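Local coordinates for protein endonuclease V (Homo sapiens, PDB 6OZE) that probably cleaves inosine-containing RNA as a metal-dependent endoribonuclease of the RNase H-like clan, at residues E68-E73 with P108-Q113; F87-E92 with A131-V136; V145-L150 with F222-P227; L199-G204 with E210-L215. The protein carries 4 engineered substitutions. All coordinates share one frame; numbering follows the deposited sequence. Where two conformers were deposited one is given.

Contact 1 of 4, residues E68-E73 with P108-Q113; sequences EVVYEE and PGLMPQ
L110 points its isobutyl group at the junction of V70 and Y71, and the two methyls divide the work. CD1 lies 3.7 Å from the carbonyl oxygen V70 O and 4.2 Å from Y71 CB, while CD2 meets V70 CG2 at 4.1 Å. The V70 and L110 side chains pass each other at a slant rather than end to end. With chi1 at -71°, L110 CG stands anti to its own carbonyl carbon, and an extended chi2 carries CD1 out to the strand. Y71 starts in the direction of L110, but its ring then leads off along helix 89-106, where it touches L103 and where OH is hydrogen-bonded to K106 NZ; CB makes the nearest contact, with the near rim of the ring lying obliquely beside L110 CD1. L110 itself closes a short 3-10 turn, evidenced by M111 N bonding P108 O at 3.2 Å. The contact sits at the surface, with V70 exposed. That two successive residues both meet L110 is consistent with a classic beta bulge in the outermost strand 69-78, in which V70, with psi near -13°, and Y71 both face V61 of strand 54-63.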
loop_
_atom_site.group_PDB
_atom_site.type_symbol
_atom_site.label_atom_id
_atom_site.label_comp_id
_atom_site.label_asym_id
_atom_site.label_seq_id
_atom_site.Cartn_x
_atom_site.Cartn_y
_atom_site.Cartn_z
ATOM N N GLU A 68 11.913 -2.950 13.646
ATOM C CA GLU A 68 11.360 -3.753 14.734
ATOM C C GLU A 68 9.924 -3.335 14.984
ATOM O O GLU A 68 9.597 -2.147 14.943
ATOM C CB GLU A 68 12.155 -3.561 16.025
ATOM C CG GLU A 68 13.567 -4.128 15.944
ATOM C CD GLU A 68 13.573 -5.626 15.690
ATOM O OE1 GLU A 68 12.956 -6.371 16.484
ATOM O OE2 GLU A 68 14.179 -6.057 14.687
ATOM N N VAL A 69 9.050 -4.315 15.215
ATOM C CA VAL A 69 7.650 -3.988 15.472
ATOM C C VAL A 69 7.530 -3.303 16.828
ATOM O O VAL A 69 7.965 -3.841 17.854
ATOM C CB VAL A 69 6.763 -5.242 15.391
ATOM C CG1 VAL A 69 5.321 -4.900 15.770
ATOM C CG2 VAL A 69 6.790 -5.829 13.982
ATOM N N VAL A 70 6.923 -2.114 16.838
ATOM C CA VAL A 70 6.634 -1.397 18.077
ATOM C C VAL A 70 5.144 -1.302 18.378
ATOM O O VAL A 70 4.779 -0.959 19.515
ATOM C CB VAL A 70 7.299 -0.002 18.108
ATOM C CG1 VAL A 70 8.814 -0.134 18.056
ATOM C CG2 VAL A 70 6.833 0.838 16.937
ATOM N N TYR A 71 4.281 -1.608 17.417
ATOM C CA TYR A 71 2.840 -1.595 17.640
ATOM C C TYR A 71 2.203 -2.557 16.657
ATOM O O TYR A 71 2.608 -2.614 15.493
ATOM C CB TYR A 71 2.252 -0.199 17.397
ATOM C CG TYR A 71 0.747 -0.124 17.571
ATOM C CD1 TYR A 71 0.196 0.080 18.815
ATOM C CD2 TYR A 71 -0.109 -0.256 16.483
ATOM C CE1 TYR A 71 -1.171 0.156 18.990
ATOM C CE2 TYR A 71 -1.499 -0.184 16.654
ATOM C CZ TYR A 71 -2.008 0.017 17.909
ATOM O OH TYR A 71 -3.379 0.097 18.105
ATOM N N GLU A 72 1.199 -3.298 17.113
ATOM C CA GLU A 72 0.438 -4.130 16.195
ATOM C C GLU A 72 -0.994 -4.245 16.682
ATOM O O GLU A 72 -1.244 -4.379 17.884
ATOM C CB GLU A 72 1.054 -5.528 16.044
ATOM C CG GLU A 72 1.214 -6.295 17.336
ATOM C CD GLU A 72 1.955 -7.606 17.141
ATOM O OE1 GLU A 72 2.915 -7.637 16.340
ATOM O OE2 GLU A 72 1.572 -8.604 17.782
ATOM N N GLU A 73 -1.936 -4.171 15.741
ATOM C CA GLU A 73 -3.337 -4.379 16.074
ATOM C C GLU A 73 -4.020 -5.049 14.896
ATOM O O GLU A 73 -3.838 -4.628 13.750
ATOM C CB GLU A 73 -4.023 -3.057 16.421
ATOM C CG GLU A 73 -5.510 -3.208 16.820
ATOM C CD GLU A 73 -5.727 -3.955 18.133
ATOM O OE1 GLU A 73 -4.796 -4.023 18.963
ATOM O OE2 GLU A 73 -6.851 -4.460 18.345
ATOM N N PRO A 108 -0.464 8.221 20.560
ATOM C CA PRO A 108 -0.019 9.146 19.503
ATOM C C PRO A 108 1.485 9.182 19.323
ATOM O O PRO A 108 1.960 9.484 18.220
ATOM C CB PRO A 108 -0.573 10.503 19.962
ATOM C CG PRO A 108 -0.767 10.355 21.443
ATOM C CD PRO A 108 -1.167 8.922 21.650
ATOM N N GLY A 109 2.253 8.879 20.367
ATOM C CA GLY A 109 3.693 8.829 20.219
ATOM C C GLY A 109 4.195 7.701 19.344
ATOM O O GLY A 109 5.384 7.688 19.011
ATOM N N LEU A 110 3.334 6.751 18.984
ATOM C CA LEU A 110 3.716 5.661 18.095
ATOM C C LEU A 110 3.151 5.825 16.693
ATOM O O LEU A 110 3.293 4.911 15.872
ATOM C CB LEU A 110 3.302 4.305 18.675
ATOM C CG LEU A 110 4.089 3.817 19.894
ATOM C CD1 LEU A 110 3.556 2.469 20.368
ATOM C CD2 LEU A 110 5.581 3.743 19.600
ATOM N N MET A 111 2.512 6.955 16.400
ATOM C CA MET A 111 1.897 7.140 15.093
ATOM C C MET A 111 2.960 7.030 14.010
ATOM O O MET A 111 4.052 7.599 14.157
ATOM C CB MET A 111 1.238 8.514 14.999
ATOM C CG MET A 111 -0.198 8.539 15.502
ATOM S SD MET A 111 -1.301 7.578 14.441
ATOM C CE MET A 111 -1.086 8.400 12.869
ATOM N N PRO A 112 2.690 6.316 12.931
ATOM C CA PRO A 112 3.667 6.235 11.842
ATOM C C PRO A 112 3.791 7.559 11.102
ATOM O O PRO A 112 2.843 8.340 11.005
ATOM C CB PRO A 112 3.080 5.156 10.930
ATOM C CG PRO A 112 1.607 5.151 11.226
ATOM C CD PRO A 112 1.508 5.469 12.695
ATOM N N GLN A 113 4.977 7.794 10.541
ATOM C CA GLN A 113 5.182 8.968 9.701
ATOM C C GLN A 113 4.836 8.703 8.241
ATOM O O GLN A 113 4.757 9.655 7.446
ATOM C CB GLN A 113 6.638 9.435 9.819
ATOM C CG GLN A 113 6.970 9.992 11.193
ATOM C CD GLN A 113 8.448 9.986 11.465
ATOM O OE1 GLN A 113 8.999 8.963 11.859
ATOM N NE2 GLN A 113 9.109 11.120 11.242
#

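Contact 2 of 4, residues F87-E92 with A131-V136; sequences FLAFRE and ASHLGV. Engineered in segment 131-136: S132 (natural residue Cys).
H133 reaches from helix 130-138 to A89 and F90, near the start of helix 89-106, and its atoms can be followed outward one by one. The backbones are close here, A89 CA and H133 CA being 6.7 Å apart. H133 CB lies 3.9 Å from A89 CB, so the methyl of the alanine is met at the root of the side chain. Because CG is swung anti to the backbone N (chi1 -158°), the imidazole continues past that same methyl: CG stays 3.9 Å from A89 CB, and ND1 comes to 3.5 Å from it, a van der Waals approach to carbon. Beyond it CE1 arrives over one face of the F90 ring, 3.7 Å from F90 CZ and displaced toward the rim. The rings form a T-shaped pair, H133 giving the edge and F90 the face, with planes at 90° and centroids 5.0 Å apart. F90 sets out away from helix 130-138, yet its ring still lies where H133 can meet it. Other aromatics extend the cluster, W9 stacking with F90 and F128 meeting H133, while L16 of helix 3-17 also touches the H133 side chain. With an alanine here, the F90 face would probably lose its edge-on partner and a gap would open between the two helices beside A89. Chemically, the imidazole is held across this contact by shape and aromatic packing; CE1, bonded to two nitrogens, carries a polarised C-H that is likely to suit the pi cloud of F90.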
loop_
_atom_site.group_PDB
_atom_site.type_symbol
_atom_site.label_atom_id
_atom_site.label_comp_id
_atom_site.label_asym_id
_atom_site.label_seq_id
_atom_site.Cartn_x
_atom_site.Cartn_y
_atom_site.Cartn_z
ATOM N N PHE A 87 -12.913 -0.343 -7.204
ATOM C CA PHE A 87 -13.573 0.256 -6.049
ATOM C C PHE A 87 -13.271 -0.505 -4.762
ATOM O O PHE A 87 -13.996 -0.352 -3.768
ATOM C CB PHE A 87 -15.085 0.331 -6.292
ATOM C CG PHE A 87 -15.460 1.162 -7.475
ATOM C CD1 PHE A 87 -15.630 2.530 -7.347
ATOM C CD2 PHE A 87 -15.654 0.581 -8.725
ATOM C CE1 PHE A 87 -15.987 3.305 -8.426
ATOM C CE2 PHE A 87 -16.009 1.353 -9.818
ATOM C CZ PHE A 87 -16.177 2.717 -9.671
ATOM N N LEU A 88 -12.220 -1.334 -4.764
ATOM C CA LEU A 88 -11.876 -2.119 -3.581
ATOM C C LEU A 88 -11.696 -1.243 -2.353
ATOM O O LEU A 88 -12.035 -1.658 -1.237
ATOM C CB LEU A 88 -10.594 -2.920 -3.829
ATOM C CG LEU A 88 -10.012 -3.673 -2.626
ATOM C CD1 LEU A 88 -11.003 -4.690 -2.074
ATOM C CD2 LEU A 88 -8.702 -4.350 -2.987
ATOM N N ALA A 89 -11.170 -0.029 -2.531
ATOM C CA ALA A 89 -10.897 0.822 -1.378
ATOM C C ALA A 89 -12.154 1.090 -0.560
ATOM O O ALA A 89 -12.071 1.267 0.660
ATOM C CB ALA A 89 -10.239 2.133 -1.813
ATOM N N PHE A 90 -13.332 1.106 -1.199
ATOM C CA PHE A 90 -14.560 1.330 -0.452
ATOM C C PHE A 90 -14.869 0.187 0.501
ATOM O O PHE A 90 -15.605 0.387 1.472
ATOM C CB PHE A 90 -15.727 1.602 -1.401
ATOM C CG PHE A 90 -15.647 2.943 -2.063
ATOM C CD1 PHE A 90 -16.174 4.068 -1.446
ATOM C CD2 PHE A 90 -15.018 3.088 -3.285
ATOM C CE1 PHE A 90 -16.083 5.308 -2.052
ATOM C CE2 PHE A 90 -14.916 4.334 -3.893
ATOM C CZ PHE A 90 -15.452 5.442 -3.280
ATOM N N ARG A 91 -14.326 -0.999 0.251
ATOM C CA ARG A 91 -14.512 -2.114 1.173
ATOM C C ARG A 91 -13.528 -2.082 2.331
ATOM O O ARG A 91 -13.894 -2.453 3.452
ATOM C CB ARG A 91 -14.357 -3.442 0.428
ATOM C CG ARG A 91 -15.000 -3.448 -0.946
ATOM C CD ARG A 91 -15.812 -4.695 -1.162
ATOM N NE ARG A 91 -15.031 -5.916 -1.033
ATOM C CZ ARG A 91 -15.536 -7.074 -0.620
ATOM N NH1 ARG A 91 -16.811 -7.165 -0.276
ATOM N NH2 ARG A 91 -14.762 -8.141 -0.544
ATOM N N GLU A 92 -12.297 -1.635 2.089
ATOM C CA GLU A 92 -11.178 -1.799 3.017
ATOM C C GLU A 92 -10.845 -0.549 3.818
ATOM O O GLU A 92 -10.529 -0.648 5.011
ATOM C CB GLU A 92 -9.919 -2.215 2.250
ATOM C CG GLU A 92 -9.986 -3.589 1.620
ATOM C CD GLU A 92 -8.658 -3.995 1.008
ATOM O OE1 GLU A 92 -7.678 -3.239 1.171
ATOM O OE2 GLU A 92 -8.593 -5.068 0.375
ATOM N N ALA A 131 -4.181 2.870 -1.540
ATOM C CA ALA A 131 -3.132 3.626 -0.864
ATOM C C ALA A 131 -3.392 5.129 -0.938
ATOM O O ALA A 131 -3.097 5.862 0.015
ATOM C CB ALA A 131 -1.761 3.273 -1.460
ATOM N N SER A 132 -3.925 5.610 -2.060
ATOM C CA SER A 132 -4.242 7.028 -2.186
ATOM C C SER A 132 -5.473 7.381 -1.369
ATOM O O SER A 132 -5.535 8.451 -0.748
ATOM C CB SER A 132 -4.522 7.365 -3.645
ATOM O OG SER A 132 -3.313 7.292 -4.381
ATOM N N HIS A 133 -6.467 6.497 -1.393
ATOM C CA HIS A 133 -7.717 6.728 -0.686
ATOM C C HIS A 133 -7.467 6.761 0.817
ATOM O O HIS A 133 -7.948 7.664 1.519
ATOM C CB HIS A 133 -8.668 5.594 -1.076
ATOM C CG HIS A 133 -10.128 5.888 -0.882
ATOM N ND1 HIS A 133 -11.070 5.497 -1.806
ATOM C CD2 HIS A 133 -10.804 6.511 0.111
ATOM C CE1 HIS A 133 -12.274 5.857 -1.386
ATOM N NE2 HIS A 133 -12.135 6.488 -0.233
ATOM N N LEU A 134 -6.686 5.800 1.326
ATOM C CA LEU A 134 -6.325 5.815 2.738
ATOM C C LEU A 134 -5.435 7.011 3.061
ATOM O O LEU A 134 -5.592 7.643 4.113
ATOM C CB LEU A 134 -5.632 4.498 3.106
ATOM C CG LEU A 134 -5.219 4.336 4.567
ATOM C CD1 LEU A 134 -6.453 4.275 5.491
ATOM C CD2 LEU A 134 -4.379 3.082 4.713
ATOM N N GLY A 135 -4.486 7.339 2.170
ATOM C CA GLY A 135 -3.599 8.462 2.437
ATOM C C GLY A 135 -4.327 9.788 2.567
ATOM O O GLY A 135 -4.057 10.577 3.478
ATOM N N VAL A 136 -5.252 10.074 1.650
ATOM C CA VAL A 136 -5.961 11.353 1.694
ATOM C C VAL A 136 -6.806 11.457 2.959
ATOM O O VAL A 136 -6.893 12.519 3.585
ATOM C CB VAL A 136 -6.800 11.549 0.414
ATOM C CG1 VAL A 136 -7.841 12.640 0.601
ATOM C CG2 VAL A 136 -5.895 11.885 -0.773
#

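Contact 3 of 4, residues V145-L150 with F222-P227; sequences VAKKLL and FRIPEP
V145 and P225 have their CA atoms 8.5 Å apart, and K147 and I224 theirs 8.3 Å apart, so the two backbones stay separated and side chains span the gap. On one side the chain leaves strand 142-146 after A146; on the other, an irregular run ends at P225, the N-cap position of helix 226-242. V145 and P225 reach toward each other tip to tip, CG1 of the valine standing 4.0 Å from CG of the proline ring. With chi1 at 180°, V145 CG1 is anti to its backbone N, which aims this methyl at the ring. K147 and I224 instead cross at about a right angle: I224 CD1 rests against the extended lysine chain, 3.9 Å from K147 CE and 4.1 Å from K147 CG. The ammonium travels past this apolar crossing to a salt bridge between NZ and D118 OD2. R223, extended from CG to NE, brings its guanidinium edge-on to the K147 carbonyl, but NH2 to K147 O is 3.8 Å, too long to be counted as a bond. Its NE is instead held by R197 O and its NH2, weakly, by P198 O, while R197 NH1 bonds K147 O. The contact thus joins the end of a central strand of an RNase H-like sheet to the lead-in of a long helix. In nucleases of this superfamily the first and fourth strands contribute carboxylates to the active site, so the K147-D118 pairing, with D118 on the fourth strand, is consistent with lying close to that site.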
loop_
_atom_site.group_PDB
_atom_site.type_symbol
_atom_site.label_atom_id
_atom_site.label_comp_id
_atom_site.label_asym_id
_atom_site.label_seq_id
_atom_site.Cartn_x
_atom_site.Cartn_y
_atom_site.Cartn_z
ATOM N N VAL A 145 2.236 -0.507 -2.329
ATOM C CA VAL A 145 3.163 -1.602 -2.601
ATOM C C VAL A 145 2.323 -2.767 -3.092
ATOM O O VAL A 145 1.618 -3.408 -2.301
ATOM C CB VAL A 145 3.958 -2.006 -1.348
ATOM C CG1 VAL A 145 4.920 -3.158 -1.661
ATOM C CG2 VAL A 145 4.679 -0.798 -0.762
ATOM N N ALA A 146 2.391 -3.050 -4.387
ATOM C CA ALA A 146 1.609 -4.113 -4.989
ATOM C C ALA A 146 2.513 -5.262 -5.410
ATOM O O ALA A 146 3.649 -5.059 -5.858
ATOM C CB ALA A 146 0.787 -3.608 -6.177
ATOM N N LYS A 147 2.001 -6.474 -5.255
ATOM C CA LYS A 147 2.730 -7.684 -5.602
ATOM C C LYS A 147 2.489 -8.128 -7.037
ATOM O O LYS A 147 3.222 -8.993 -7.531
ATOM C CB LYS A 147 2.378 -8.800 -4.608
ATOM C CG LYS A 147 2.775 -8.450 -3.171
ATOM C CD LYS A 147 1.932 -9.150 -2.111
ATOM C CE LYS A 147 2.271 -8.617 -0.718
ATOM N NZ LYS A 147 1.350 -9.122 0.340
ATOM N N LYS A 148 1.507 -7.545 -7.723
ATOM C CA LYS A 148 1.253 -7.844 -9.125
ATOM C C LYS A 148 0.903 -6.563 -9.871
ATOM O O LYS A 148 0.453 -5.575 -9.285
ATOM C CB LYS A 148 0.148 -8.897 -9.308
ATOM C CG LYS A 148 -1.200 -8.510 -8.738
ATOM C CD LYS A 148 -2.239 -9.587 -9.039
ATOM C CE LYS A 148 -3.480 -9.435 -8.168
ATOM N NZ LYS A 148 -4.147 -8.116 -8.348
ATOM N N LEU A 149 1.112 -6.599 -11.185
ATOM C CA LEU A 149 0.915 -5.431 -12.036
ATOM C C LEU A 149 -0.559 -5.268 -12.395
ATOM O O LEU A 149 -1.158 -6.153 -13.016
ATOM C CB LEU A 149 1.754 -5.576 -13.304
ATOM C CG LEU A 149 1.613 -4.417 -14.289
ATOM C CD1 LEU A 149 2.113 -3.129 -13.646
ATOM C CD2 LEU A 149 2.366 -4.715 -15.582
ATOM N N LEU A 150 -1.138 -4.129 -12.021
ATOM C CA LEU A 150 -2.489 -3.779 -12.441
ATOM C C LEU A 150 -2.423 -3.221 -13.858
ATOM O O LEU A 150 -1.748 -2.215 -14.101
ATOM C CB LEU A 150 -3.062 -2.723 -11.499
ATOM C CG LEU A 150 -4.323 -3.016 -10.685
ATOM C CD1 LEU A 150 -4.853 -1.726 -10.060
ATOM C CD2 LEU A 150 -5.387 -3.693 -11.533
ATOM N N PHE A 222 13.350 -9.027 3.391
ATOM C CA PHE A 222 12.984 -10.082 2.464
ATOM C C PHE A 222 12.350 -9.422 1.237
ATOM O O PHE A 222 12.425 -8.200 1.064
ATOM C CB PHE A 222 12.068 -11.080 3.189
ATOM C CG PHE A 222 12.656 -11.620 4.462
ATOM C CD1 PHE A 222 13.595 -12.642 4.428
ATOM C CD2 PHE A 222 12.286 -11.101 5.694
ATOM C CE1 PHE A 222 14.144 -13.142 5.602
ATOM C CE2 PHE A 222 12.830 -11.594 6.868
ATOM C CZ PHE A 222 13.761 -12.619 6.821
ATOM N N ARG A 223 11.712 -10.219 0.375
ATOM C CA ARG A 223 11.132 -9.631 -0.830
ATOM C C ARG A 223 9.979 -8.690 -0.492
ATOM O O ARG A 223 9.864 -7.601 -1.061
ATOM C CB ARG A 223 10.697 -10.715 -1.821
ATOM C CG ARG A 223 10.142 -10.150 -3.125
ATOM C CD ARG A 223 9.371 -11.190 -3.939
ATOM N NE ARG A 223 8.507 -10.547 -4.931
ATOM C CZ ARG A 223 7.180 -10.604 -4.928
ATOM N NH1 ARG A 223 6.540 -11.294 -3.992
ATOM N NH2 ARG A 223 6.489 -9.977 -5.871
ATOM N N ILE A 224 9.116 -9.076 0.438
ATOM C CA ILE A 224 8.015 -8.200 0.841
ATOM C C ILE A 224 8.528 -7.228 1.901
ATOM O O ILE A 224 9.067 -7.679 2.926
ATOM C CB ILE A 224 6.867 -9.038 1.384
ATOM C CG1 ILE A 224 6.461 -10.095 0.360
ATOM C CG2 ILE A 224 5.686 -8.144 1.776
ATOM C CD1 ILE A 224 6.031 -9.512 -0.966
ATOM N N PRO A 225 8.358 -5.914 1.712
ATOM C CA PRO A 225 8.856 -4.946 2.698
ATOM C C PRO A 225 8.322 -5.246 4.088
ATOM O O PRO A 225 7.171 -5.640 4.255
ATOM C CB PRO A 225 8.333 -3.602 2.181
ATOM C CG PRO A 225 8.063 -3.830 0.723
ATOM C CD PRO A 225 7.685 -5.269 0.574
ATOM N N GLU A 226 9.191 -5.072 5.085
ATOM C CA GLU A 226 8.889 -5.492 6.456
ATOM C C GLU A 226 7.561 -4.985 6.996
ATOM O O GLU A 226 6.820 -5.792 7.579
ATOM C CB GLU A 226 10.064 -5.148 7.380
ATOM C CG GLU A 226 11.119 -6.246 7.466
ATOM C CD GLU A 226 10.509 -7.601 7.821
ATOM O OE1 GLU A 226 10.138 -8.347 6.892
ATOM O OE2 GLU A 226 10.385 -7.919 9.029
ATOM N N PRO A 227 7.193 -3.707 6.852
ATOM C CA PRO A 227 5.894 -3.272 7.423
ATOM C C PRO A 227 4.715 -3.985 6.788
ATOM O O PRO A 227 3.759 -4.350 7.498
ATOM C CB PRO A 227 5.885 -1.754 7.175
ATOM C CG PRO A 227 7.391 -1.381 7.063
ATOM C CD PRO A 227 7.956 -2.561 6.302
#

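Contact 4 of 4, residues L199-G204 with E210-L215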
loop_
_atom_site.group_PDB
_atom_site.type_symbol
_atom_site.label_atom_id
_atom_site.label_comp_id
_atom_site.label_asym_id
_atom_site.label_seq_id
_atom_site.Cartn_x
_atom_site.Cartn_y
_atom_site.Cartn_z
ATOM N N LEU A 199 8.312 -5.829 -7.079
ATOM C CA LEU A 199 7.139 -5.189 -6.513
ATOM C C LEU A 199 6.741 -4.021 -7.400
ATOM O O LEU A 199 7.559 -3.456 -8.124
ATOM C CB LEU A 199 7.461 -4.635 -5.131
ATOM C CG LEU A 199 8.189 -5.533 -4.147
ATOM C CD1 LEU A 199 8.529 -4.721 -2.902
ATOM C CD2 LEU A 199 7.321 -6.716 -3.782
ATOM N N TYR A 200 5.470 -3.654 -7.349
ATOM C CA TYR A 200 4.973 -2.539 -8.150
ATOM C C TYR A 200 4.604 -1.413 -7.193
ATOM O O TYR A 200 3.654 -1.533 -6.399
ATOM C CB TYR A 200 3.814 -2.977 -9.042
ATOM C CG TYR A 200 4.262 -4.048 -9.991
ATOM C CD1 TYR A 200 4.899 -3.718 -11.184
ATOM C CD2 TYR A 200 4.140 -5.392 -9.672
ATOM C CE1 TYR A 200 5.347 -4.688 -12.046
ATOM C CE2 TYR A 200 4.588 -6.371 -10.533
ATOM C CZ TYR A 200 5.196 -6.014 -11.723
ATOM O OH TYR A 200 5.647 -6.983 -12.587
ATOM N N ILE A 201 5.363 -0.326 -7.258
ATOM C CA ILE A 201 5.291 0.759 -6.288
ATOM C C ILE A 201 4.610 1.953 -6.937
ATOM O O ILE A 201 4.931 2.315 -8.072
ATOM C CB ILE A 201 6.706 1.163 -5.830
ATOM C CG1 ILE A 201 7.506 -0.067 -5.364
ATOM C CG2 ILE A 201 6.623 2.267 -4.757
ATOM C CD1 ILE A 201 6.822 -0.884 -4.305
ATOM N N SER A 202 3.681 2.585 -6.208
ATOM C CA SER A 202 3.100 3.816 -6.717
ATOM C C SER A 202 2.811 4.755 -5.558
ATOM O O SER A 202 2.735 4.337 -4.398
ATOM C CB SER A 202 1.863 3.545 -7.571
ATOM O OG SER A 202 0.859 2.902 -6.789
ATOM N N VAL A 203 2.717 6.045 -5.886
ATOM C CA VAL A 203 2.432 7.052 -4.869
ATOM C C VAL A 203 1.011 6.871 -4.371
ATOM O O VAL A 203 0.071 6.760 -5.164
ATOM C CB VAL A 203 2.600 8.460 -5.450
ATOM C CG1 VAL A 203 2.078 9.505 -4.471
ATOM C CG2 VAL A 203 4.066 8.723 -5.805
ATOM N N GLY A 204 0.850 6.869 -3.051
ATOM C CA GLY A 204 -0.465 7.021 -2.472
ATOM C C GLY A 204 -0.772 8.486 -2.237
ATOM O O GLY A 204 -1.674 9.053 -2.859
ATOM N N GLU A 210 9.921 8.707 -6.643
ATOM C CA GLU A 210 11.322 8.359 -6.422
ATOM C C GLU A 210 11.582 8.042 -4.957
ATOM O O GLU A 210 12.210 7.028 -4.630
ATOM C CB GLU A 210 12.229 9.498 -6.897
ATOM C CG GLU A 210 12.395 9.582 -8.406
ATOM C CD GLU A 210 13.131 10.839 -8.847
ATOM O OE1 GLU A 210 13.478 11.665 -7.977
ATOM O OE2 GLU A 210 13.357 10.999 -10.065
ATOM N N ALA A 211 11.086 8.889 -4.052
ATOM C CA ALA A 211 11.296 8.653 -2.626
ATOM C C ALA A 211 10.559 7.411 -2.146
ATOM O O ALA A 211 11.070 6.664 -1.304
ATOM C CB ALA A 211 10.851 9.868 -1.816
ATOM N N ALA A 212 9.337 7.193 -2.640
ATOM C CA ALA A 212 8.580 6.009 -2.261
ATOM C C ALA A 212 9.322 4.733 -2.627
ATOM O O ALA A 212 9.338 3.773 -1.850
ATOM C CB ALA A 212 7.213 6.038 -2.948
ATOM N N VAL A 213 9.938 4.703 -3.809
ATOM C CA VAL A 213 10.659 3.508 -4.232
ATOM C C VAL A 213 11.877 3.287 -3.350
ATOM O O VAL A 213 12.178 2.155 -2.951
ATOM C CB VAL A 213 11.006 3.605 -5.727
ATOM C CG1 VAL A 213 11.960 2.484 -6.146
ATOM C CG2 VAL A 213 9.740 3.555 -6.534
ATOM N N ARG A 214 12.599 4.364 -3.036
ATOM C CA ARG A 214 13.763 4.238 -2.169
ATOM C C ARG A 214 13.366 3.786 -0.768
ATOM O O ARG A 214 14.059 2.962 -0.159
ATOM C CB ARG A 214 14.524 5.554 -2.125
ATOM C CG ARG A 214 15.109 5.937 -3.472
ATOM C CD ARG A 214 16.262 6.911 -3.325
ATOM N NE ARG A 214 15.961 7.989 -2.387
ATOM C CZ ARG A 214 16.423 8.050 -1.143
ATOM N NH1 ARG A 214 16.090 9.072 -0.366
ATOM N NH2 ARG A 214 17.215 7.088 -0.679
ATOM N N LEU A 215 12.268 4.322 -0.234
ATOM C CA LEU A 215 11.820 3.898 1.087
ATOM C C LEU A 215 11.439 2.425 1.082
ATOM O O LEU A 215 11.764 1.684 2.019
ATOM C CB LEU A 215 10.599 4.721 1.523
ATOM C CG LEU A 215 9.977 4.303 2.855
ATOM C CD1 LEU A 215 10.991 4.449 3.976
ATOM C CD2 LEU A 215 8.724 5.143 3.128
#
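I201 and V213 supply the nearest pair of CA atoms, 6.4 Å apart, between the segments from strand 199-205 and helix 209-218, whose regular turn is evidenced by L215 N bonding A211 O at 2.8 Å. I201 directs its side chain at the helix and does most of the touching through one branch. Its CG2 lies 3.8 Å from V213 CG2 and 4.2 Å from A212 CB, placing that methyl against two successive helix residues. The branch point takes part as well, I201 CB being 3.9 Å from V213 CG2. A chi1 of -52° sets I201 CG2 anti to the backbone N. On the helix, V213 CG2 is the branch anti to the carbonyl carbon (chi1 170°), and it meets I201 at a slant rather than head-on. A212 answers with its single methyl, pointed at the strand. The neighbouring strands widen the apolar patch: V213 also touches M187 and L189 of strand 184-189, whereas A212 touches V143 of strand 142-146. All three touching residues are buried, and across the contact only hydrocarbon groups meet. Cohesion between helix and strand here is therefore likely to come from dispersion and the exclusion of water.

In the fold
Along the chain, contact 1 opens at strand 69-78 and closes after helix 89-106, tying an outer strand to the loop before strand 115-118. Contact 2 opens within that span and closes beyond it, so the two cross; it binds helix 89-106 to helix 130-138. Both are complete before contact 3 begins at strand 142-146, and the long loop it closes at the start of helix 226-242 encloses the whole of contact 4, a short strand-to-helix return. Strands 142-146 and 199-205 are sheet neighbours, and A146 O to Y200 N, 2.7 Å, couples contacts 3 and 4. Contact 2 reaches contact 4 through the engineered S132, OG to G204 O at 2.8 Å.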